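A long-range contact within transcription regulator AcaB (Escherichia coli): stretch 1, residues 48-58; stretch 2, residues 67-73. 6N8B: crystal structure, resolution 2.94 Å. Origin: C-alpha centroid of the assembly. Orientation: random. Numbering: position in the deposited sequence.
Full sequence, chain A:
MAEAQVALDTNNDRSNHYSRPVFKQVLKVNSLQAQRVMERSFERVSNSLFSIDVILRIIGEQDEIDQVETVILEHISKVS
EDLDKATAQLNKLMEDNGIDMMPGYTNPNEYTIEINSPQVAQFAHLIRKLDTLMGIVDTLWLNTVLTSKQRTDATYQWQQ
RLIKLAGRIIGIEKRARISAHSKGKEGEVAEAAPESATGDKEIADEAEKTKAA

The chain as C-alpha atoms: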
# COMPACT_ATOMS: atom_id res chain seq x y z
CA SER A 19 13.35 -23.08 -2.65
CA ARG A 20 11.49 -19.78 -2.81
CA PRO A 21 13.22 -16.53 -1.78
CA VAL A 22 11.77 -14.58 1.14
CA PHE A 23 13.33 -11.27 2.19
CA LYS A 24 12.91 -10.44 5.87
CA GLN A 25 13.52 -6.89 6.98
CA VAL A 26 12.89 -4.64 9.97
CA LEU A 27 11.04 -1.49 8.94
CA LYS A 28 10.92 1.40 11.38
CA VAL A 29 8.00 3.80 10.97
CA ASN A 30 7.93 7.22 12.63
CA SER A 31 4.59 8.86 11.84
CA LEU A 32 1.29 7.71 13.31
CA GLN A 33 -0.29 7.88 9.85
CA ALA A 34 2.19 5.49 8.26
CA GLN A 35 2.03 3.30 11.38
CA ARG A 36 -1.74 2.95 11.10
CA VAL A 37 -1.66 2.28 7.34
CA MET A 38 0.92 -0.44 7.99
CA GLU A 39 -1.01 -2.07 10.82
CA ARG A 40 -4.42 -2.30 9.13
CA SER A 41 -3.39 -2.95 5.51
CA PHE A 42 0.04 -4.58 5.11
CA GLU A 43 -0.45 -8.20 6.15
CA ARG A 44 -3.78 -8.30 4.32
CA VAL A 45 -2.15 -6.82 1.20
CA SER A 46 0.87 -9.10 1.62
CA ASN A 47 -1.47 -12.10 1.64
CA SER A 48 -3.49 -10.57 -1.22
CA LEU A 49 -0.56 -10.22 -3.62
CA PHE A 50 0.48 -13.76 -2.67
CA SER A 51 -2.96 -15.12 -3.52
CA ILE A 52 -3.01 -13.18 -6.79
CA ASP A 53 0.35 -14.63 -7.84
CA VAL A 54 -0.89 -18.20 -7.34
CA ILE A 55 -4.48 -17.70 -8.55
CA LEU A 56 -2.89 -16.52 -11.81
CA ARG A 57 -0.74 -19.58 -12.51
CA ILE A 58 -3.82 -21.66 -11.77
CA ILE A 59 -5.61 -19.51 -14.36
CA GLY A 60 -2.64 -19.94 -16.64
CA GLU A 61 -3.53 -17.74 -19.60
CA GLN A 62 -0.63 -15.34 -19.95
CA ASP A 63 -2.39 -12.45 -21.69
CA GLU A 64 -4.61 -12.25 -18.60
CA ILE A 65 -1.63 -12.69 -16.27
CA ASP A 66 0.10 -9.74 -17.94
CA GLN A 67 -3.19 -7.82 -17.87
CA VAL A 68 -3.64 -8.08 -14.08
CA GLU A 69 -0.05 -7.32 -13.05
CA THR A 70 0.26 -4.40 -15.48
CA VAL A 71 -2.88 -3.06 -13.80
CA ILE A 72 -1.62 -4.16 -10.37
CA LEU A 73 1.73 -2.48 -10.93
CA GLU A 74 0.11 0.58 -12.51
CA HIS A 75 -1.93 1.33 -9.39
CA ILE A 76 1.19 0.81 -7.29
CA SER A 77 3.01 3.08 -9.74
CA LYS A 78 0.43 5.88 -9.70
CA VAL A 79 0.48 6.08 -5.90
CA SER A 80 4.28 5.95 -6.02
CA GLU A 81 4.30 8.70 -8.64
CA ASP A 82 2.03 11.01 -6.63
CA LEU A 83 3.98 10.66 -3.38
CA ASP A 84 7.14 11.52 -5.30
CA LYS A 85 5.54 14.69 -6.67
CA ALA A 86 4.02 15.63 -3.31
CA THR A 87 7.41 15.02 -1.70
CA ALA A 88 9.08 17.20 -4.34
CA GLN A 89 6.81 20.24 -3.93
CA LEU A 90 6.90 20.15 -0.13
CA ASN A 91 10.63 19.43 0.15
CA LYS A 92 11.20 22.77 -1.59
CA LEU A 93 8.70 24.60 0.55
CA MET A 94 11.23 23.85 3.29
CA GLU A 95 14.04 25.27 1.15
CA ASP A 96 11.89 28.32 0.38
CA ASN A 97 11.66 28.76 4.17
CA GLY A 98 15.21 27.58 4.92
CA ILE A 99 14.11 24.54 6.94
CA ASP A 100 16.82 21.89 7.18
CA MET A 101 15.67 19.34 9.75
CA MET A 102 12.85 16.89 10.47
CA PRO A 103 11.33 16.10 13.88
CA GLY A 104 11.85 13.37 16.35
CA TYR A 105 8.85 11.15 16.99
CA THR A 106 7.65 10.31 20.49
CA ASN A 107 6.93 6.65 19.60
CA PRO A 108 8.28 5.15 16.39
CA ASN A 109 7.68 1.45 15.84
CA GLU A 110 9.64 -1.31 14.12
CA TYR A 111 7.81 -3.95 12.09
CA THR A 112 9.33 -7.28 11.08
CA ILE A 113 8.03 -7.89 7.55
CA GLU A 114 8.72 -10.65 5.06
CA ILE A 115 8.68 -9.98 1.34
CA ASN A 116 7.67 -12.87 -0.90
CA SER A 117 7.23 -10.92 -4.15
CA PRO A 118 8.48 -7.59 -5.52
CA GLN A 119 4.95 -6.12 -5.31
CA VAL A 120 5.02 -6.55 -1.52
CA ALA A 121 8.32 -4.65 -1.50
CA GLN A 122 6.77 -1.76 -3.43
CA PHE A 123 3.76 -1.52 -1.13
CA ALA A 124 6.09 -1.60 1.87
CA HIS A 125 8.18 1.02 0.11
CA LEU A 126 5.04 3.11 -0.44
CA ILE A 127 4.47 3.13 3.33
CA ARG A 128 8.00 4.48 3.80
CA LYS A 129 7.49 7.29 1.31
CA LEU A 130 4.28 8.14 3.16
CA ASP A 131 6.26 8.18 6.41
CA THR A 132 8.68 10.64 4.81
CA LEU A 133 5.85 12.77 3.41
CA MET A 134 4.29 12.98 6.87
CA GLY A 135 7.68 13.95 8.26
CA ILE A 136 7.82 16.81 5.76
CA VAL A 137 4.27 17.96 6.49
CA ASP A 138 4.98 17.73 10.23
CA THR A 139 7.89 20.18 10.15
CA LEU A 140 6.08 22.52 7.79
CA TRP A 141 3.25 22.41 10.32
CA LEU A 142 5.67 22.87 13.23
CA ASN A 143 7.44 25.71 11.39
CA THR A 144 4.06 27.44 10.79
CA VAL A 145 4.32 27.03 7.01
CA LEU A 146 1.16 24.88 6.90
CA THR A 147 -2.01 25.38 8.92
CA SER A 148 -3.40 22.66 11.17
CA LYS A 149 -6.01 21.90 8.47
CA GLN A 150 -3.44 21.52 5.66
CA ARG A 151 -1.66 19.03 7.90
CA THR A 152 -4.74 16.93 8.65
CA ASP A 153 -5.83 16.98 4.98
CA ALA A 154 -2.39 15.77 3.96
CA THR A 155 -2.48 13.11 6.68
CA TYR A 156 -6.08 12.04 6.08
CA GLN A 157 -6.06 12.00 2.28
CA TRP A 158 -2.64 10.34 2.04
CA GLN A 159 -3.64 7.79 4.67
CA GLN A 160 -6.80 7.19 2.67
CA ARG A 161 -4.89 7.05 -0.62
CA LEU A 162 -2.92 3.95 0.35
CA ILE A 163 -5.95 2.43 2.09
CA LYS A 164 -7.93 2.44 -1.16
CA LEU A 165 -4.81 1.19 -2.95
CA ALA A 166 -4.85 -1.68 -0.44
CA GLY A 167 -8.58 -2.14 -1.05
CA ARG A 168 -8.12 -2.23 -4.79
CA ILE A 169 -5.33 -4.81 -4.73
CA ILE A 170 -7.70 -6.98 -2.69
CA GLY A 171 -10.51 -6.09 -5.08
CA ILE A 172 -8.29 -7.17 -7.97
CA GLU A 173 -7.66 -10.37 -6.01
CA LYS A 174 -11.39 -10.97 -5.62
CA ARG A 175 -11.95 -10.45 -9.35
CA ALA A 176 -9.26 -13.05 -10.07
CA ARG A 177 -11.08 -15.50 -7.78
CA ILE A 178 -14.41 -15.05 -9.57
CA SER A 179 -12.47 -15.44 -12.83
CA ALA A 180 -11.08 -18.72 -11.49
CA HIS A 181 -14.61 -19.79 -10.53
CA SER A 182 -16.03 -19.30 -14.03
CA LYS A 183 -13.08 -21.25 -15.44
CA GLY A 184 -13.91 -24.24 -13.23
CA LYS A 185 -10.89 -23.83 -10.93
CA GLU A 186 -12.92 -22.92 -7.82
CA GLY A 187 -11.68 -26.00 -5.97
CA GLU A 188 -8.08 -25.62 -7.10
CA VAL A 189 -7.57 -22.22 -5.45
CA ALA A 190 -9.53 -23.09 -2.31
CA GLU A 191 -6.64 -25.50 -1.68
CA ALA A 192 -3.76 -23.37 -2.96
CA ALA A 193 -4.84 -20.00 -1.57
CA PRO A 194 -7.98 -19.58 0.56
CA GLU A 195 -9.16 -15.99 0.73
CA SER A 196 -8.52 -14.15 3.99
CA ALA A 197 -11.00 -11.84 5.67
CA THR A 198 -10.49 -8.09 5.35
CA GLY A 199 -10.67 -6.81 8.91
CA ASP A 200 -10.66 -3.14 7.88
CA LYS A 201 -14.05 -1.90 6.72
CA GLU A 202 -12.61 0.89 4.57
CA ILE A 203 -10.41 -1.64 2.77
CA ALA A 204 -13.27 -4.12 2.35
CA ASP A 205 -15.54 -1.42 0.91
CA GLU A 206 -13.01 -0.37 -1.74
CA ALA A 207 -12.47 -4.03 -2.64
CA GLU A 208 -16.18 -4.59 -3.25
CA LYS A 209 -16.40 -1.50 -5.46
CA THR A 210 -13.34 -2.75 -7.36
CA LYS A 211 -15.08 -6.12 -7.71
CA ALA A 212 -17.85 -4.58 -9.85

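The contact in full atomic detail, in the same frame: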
# COMPACT_ATOMS: atom_id res chain seq x y z
N SER A 48 -2.70 -10.75 -0.01
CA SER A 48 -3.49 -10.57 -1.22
C SER A 48 -2.63 -10.71 -2.46
O SER A 48 -3.01 -11.41 -3.41
CB SER A 48 -4.18 -9.21 -1.21
OG SER A 48 -5.02 -9.06 -2.34
N LEU A 49 -1.46 -10.07 -2.48
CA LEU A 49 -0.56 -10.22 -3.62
C LEU A 49 -0.05 -11.65 -3.74
O LEU A 49 0.19 -12.13 -4.85
CB LEU A 49 0.61 -9.24 -3.51
CG LEU A 49 0.26 -7.75 -3.54
CD1 LEU A 49 1.44 -6.91 -3.07
CD2 LEU A 49 -0.18 -7.33 -4.94
N PHE A 50 0.10 -12.35 -2.61
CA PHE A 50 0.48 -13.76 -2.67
C PHE A 50 -0.60 -14.59 -3.33
O PHE A 50 -0.32 -15.42 -4.20
CB PHE A 50 0.77 -14.27 -1.25
CG PHE A 50 1.36 -15.65 -1.21
CD1 PHE A 50 0.54 -16.78 -1.33
CD2 PHE A 50 2.72 -15.84 -1.06
CE1 PHE A 50 1.08 -18.05 -1.29
CE2 PHE A 50 3.27 -17.11 -1.02
CZ PHE A 50 2.44 -18.21 -1.14
N SER A 51 -1.86 -14.37 -2.94
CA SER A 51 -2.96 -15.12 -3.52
C SER A 51 -3.09 -14.82 -5.01
O SER A 51 -3.32 -15.73 -5.82
CB SER A 51 -4.26 -14.81 -2.79
OG SER A 51 -4.11 -15.03 -1.40
N ILE A 52 -2.93 -13.55 -5.39
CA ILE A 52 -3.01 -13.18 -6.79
C ILE A 52 -1.97 -13.93 -7.60
O ILE A 52 -2.28 -14.52 -8.65
CB ILE A 52 -2.84 -11.65 -6.95
CG1 ILE A 52 -4.05 -10.92 -6.37
CG2 ILE A 52 -2.65 -11.28 -8.41
CD1 ILE A 52 -3.82 -9.45 -6.17
N ASP A 53 -0.73 -13.96 -7.11
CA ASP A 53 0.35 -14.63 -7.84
C ASP A 53 0.06 -16.10 -8.09
O ASP A 53 0.46 -16.64 -9.13
CB ASP A 53 1.67 -14.46 -7.09
CG ASP A 53 2.31 -13.09 -7.33
OD1 ASP A 53 2.30 -12.63 -8.49
OD2 ASP A 53 2.80 -12.48 -6.35
N VAL A 54 -0.64 -16.77 -7.17
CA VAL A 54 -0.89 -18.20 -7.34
C VAL A 54 -2.22 -18.44 -8.05
O VAL A 54 -2.35 -19.41 -8.81
CB VAL A 54 -0.81 -18.95 -6.00
CG1 VAL A 54 0.32 -18.41 -5.15
CG2 VAL A 54 -2.12 -18.91 -5.26
N ILE A 55 -3.23 -17.59 -7.82
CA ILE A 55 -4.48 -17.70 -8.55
C ILE A 55 -4.24 -17.51 -10.04
O ILE A 55 -4.95 -18.08 -10.87
CB ILE A 55 -5.52 -16.70 -7.99
CG1 ILE A 55 -5.94 -17.12 -6.58
CG2 ILE A 55 -6.74 -16.61 -8.89
CD1 ILE A 55 -6.77 -16.08 -5.85
N LEU A 56 -3.18 -16.78 -10.40
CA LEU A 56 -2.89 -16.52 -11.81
C LEU A 56 -2.28 -17.72 -12.51
O LEU A 56 -2.67 -18.05 -13.63
CB LEU A 56 -1.96 -15.31 -11.94
CG LEU A 56 -2.54 -13.95 -11.58
CD1 LEU A 56 -1.47 -12.88 -11.75
CD2 LEU A 56 -3.70 -13.71 -12.53
N ARG A 57 -1.31 -18.39 -11.88
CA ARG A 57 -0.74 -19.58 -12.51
C ARG A 57 -1.74 -20.72 -12.56
O ARG A 57 -1.65 -21.59 -13.43
CB ARG A 57 0.54 -20.01 -11.79
CG ARG A 57 1.30 -18.89 -11.13
CD ARG A 57 1.71 -17.82 -12.15
NE ARG A 57 2.06 -16.59 -11.48
CZ ARG A 57 3.12 -15.85 -11.78
NH1 ARG A 57 3.95 -16.23 -12.75
NH2 ARG A 57 3.36 -14.71 -11.12
N ILE A 58 -2.72 -20.72 -11.65
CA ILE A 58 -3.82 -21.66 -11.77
C ILE A 58 -4.71 -21.27 -12.95
O ILE A 58 -5.21 -22.13 -13.68
CB ILE A 58 -4.59 -21.72 -10.44
CG1 ILE A 58 -3.75 -22.45 -9.40
CG2 ILE A 58 -5.92 -22.43 -10.63
CD1 ILE A 58 -4.23 -22.25 -7.98
N GLN A 67 -2.19 -8.87 -17.94
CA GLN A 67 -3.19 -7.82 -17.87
C GLN A 67 -3.57 -7.46 -16.43
O GLN A 67 -3.98 -6.33 -16.17
CB GLN A 67 -4.45 -8.27 -18.62
CG GLN A 67 -5.64 -7.37 -18.41
CD GLN A 67 -6.96 -8.11 -18.53
OE1 GLN A 67 -7.29 -8.65 -19.58
NE2 GLN A 67 -7.72 -8.15 -17.43
N VAL A 68 -3.38 -8.38 -15.49
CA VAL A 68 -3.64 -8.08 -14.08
C VAL A 68 -2.43 -7.42 -13.42
O VAL A 68 -2.58 -6.43 -12.70
CB VAL A 68 -4.07 -9.36 -13.34
CG1 VAL A 68 -5.46 -9.78 -13.79
CG2 VAL A 68 -3.09 -10.45 -13.61
N GLU A 69 -1.23 -7.94 -13.65
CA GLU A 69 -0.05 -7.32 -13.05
C GLU A 69 0.17 -5.92 -13.60
O GLU A 69 0.37 -4.97 -12.83
CB GLU A 69 1.20 -8.18 -13.28
CG GLU A 69 0.95 -9.67 -13.18
CD GLU A 69 2.16 -10.47 -13.62
OE1 GLU A 69 2.97 -9.93 -14.42
OE2 GLU A 69 2.29 -11.63 -13.20
N THR A 70 0.11 -5.75 -14.92
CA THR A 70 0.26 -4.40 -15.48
C THR A 70 -0.75 -3.44 -14.86
O THR A 70 -0.44 -2.26 -14.69
CB THR A 70 0.11 -4.43 -17.00
OG1 THR A 70 -1.03 -5.21 -17.36
CG2 THR A 70 1.37 -4.99 -17.65
N VAL A 71 -1.93 -3.92 -14.49
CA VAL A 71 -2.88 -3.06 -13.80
C VAL A 71 -2.62 -3.06 -12.29
O VAL A 71 -2.85 -2.05 -11.62
CB VAL A 71 -4.32 -3.47 -14.15
CG1 VAL A 71 -5.29 -3.06 -13.07
CG2 VAL A 71 -4.72 -2.86 -15.48
N ILE A 72 -2.12 -4.17 -11.75
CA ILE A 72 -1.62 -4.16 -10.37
C ILE A 72 -0.48 -3.16 -10.24
O ILE A 72 -0.52 -2.24 -9.41
CB ILE A 72 -1.18 -5.57 -9.93
CG1 ILE A 72 -2.37 -6.47 -9.63
CG2 ILE A 72 -0.26 -5.47 -8.72
CD1 ILE A 72 -2.94 -6.28 -8.23
N LEU A 73 0.54 -3.31 -11.08
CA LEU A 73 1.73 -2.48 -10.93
C LEU A 73 1.52 -1.07 -11.44
O LEU A 73 2.32 -0.19 -11.11
CB LEU A 73 2.94 -3.13 -11.61
CG LEU A 73 3.55 -4.38 -10.94
CD1 LEU A 73 2.68 -5.65 -10.98
CD2 LEU A 73 4.93 -4.68 -11.52

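Both stretches are helical throughout, and each helix extends beyond the residues given here in both directions. Their N-to-C directions differ by 161°, so they run nearly antiparallel, and the axes approach to 11.5 Å. The register follows from the nearest CA pairs: Leu49 CA lies 9.1 Å from Ile72 CA, and Leu56 CA lies 8.8 Å from Val68 CA, so rising numbers in stretch 1 meet falling numbers in stretch 2. No hydrogen bond crosses between the stretches, and the 252 Å² buried, summed over both sides, reflects a narrow line of side chains.

Leu49 opens the contact. Its CA-to-CB bond points sideways, but with chi1 m and chi2 t the end of the side chain comes nearer the other helix, and Leu49 CD2 stands 4.2 Å from Ile72 CG2, a loose apolar contact. One turn on, Ile52 directs its CA-to-CB bond toward stretch 2, and its m,t rotamer carries Ile52 CD1 to 3.9 Å from Ile72 CD1. Ile72 therefore meets two residues spaced three apart on the facing helix, which is consistent with its 51 Å² of covered surface. Between them in sequence, Phe50 and Ser51 lie out of reach.

Asp53 makes no contact within 4.5 Å of stretch 2, yet it helps to hold Arg57. Arg57 NE donates a hydrogen bond to the backbone oxygen Asp53 O at 2.8 Å, with an N-H...acceptor angle of 149°, and Arg57 NH2 forms a salt bridge with Asp53 OD1 at 3.5 Å.

Leu56, a turn beyond Ile52, provides the closest approach between the stretches. Its CA-to-CB bond points toward the partner helix, as does that of Val68, and Leu56 CD1 meets Val68 CG2 at 3.5 Å, tight for two methyl groups. Leu56 CD1 also lies 4.2 Å from Glu69 OE2, so the carboxylate of Glu69 borders the apolar row.

Arg57 ends the contact on an exposed position. Its CA-to-CB bond is sideways, with chi1 at -29°, between wells, but the guanidinium reaches nearer the partner. Glu69 likewise starts sideways and extends through chi2 t. The resulting salt bridge, Arg57 NH2 to Glu69 OE2, is long at 3.9 Å. Because the oxygen lies well out of the guanidinium plane, no N-H points at it; the attraction is between charges alone. Arg57 thus has an acidic partner in each helix, but its hydrogen bond stays within its own.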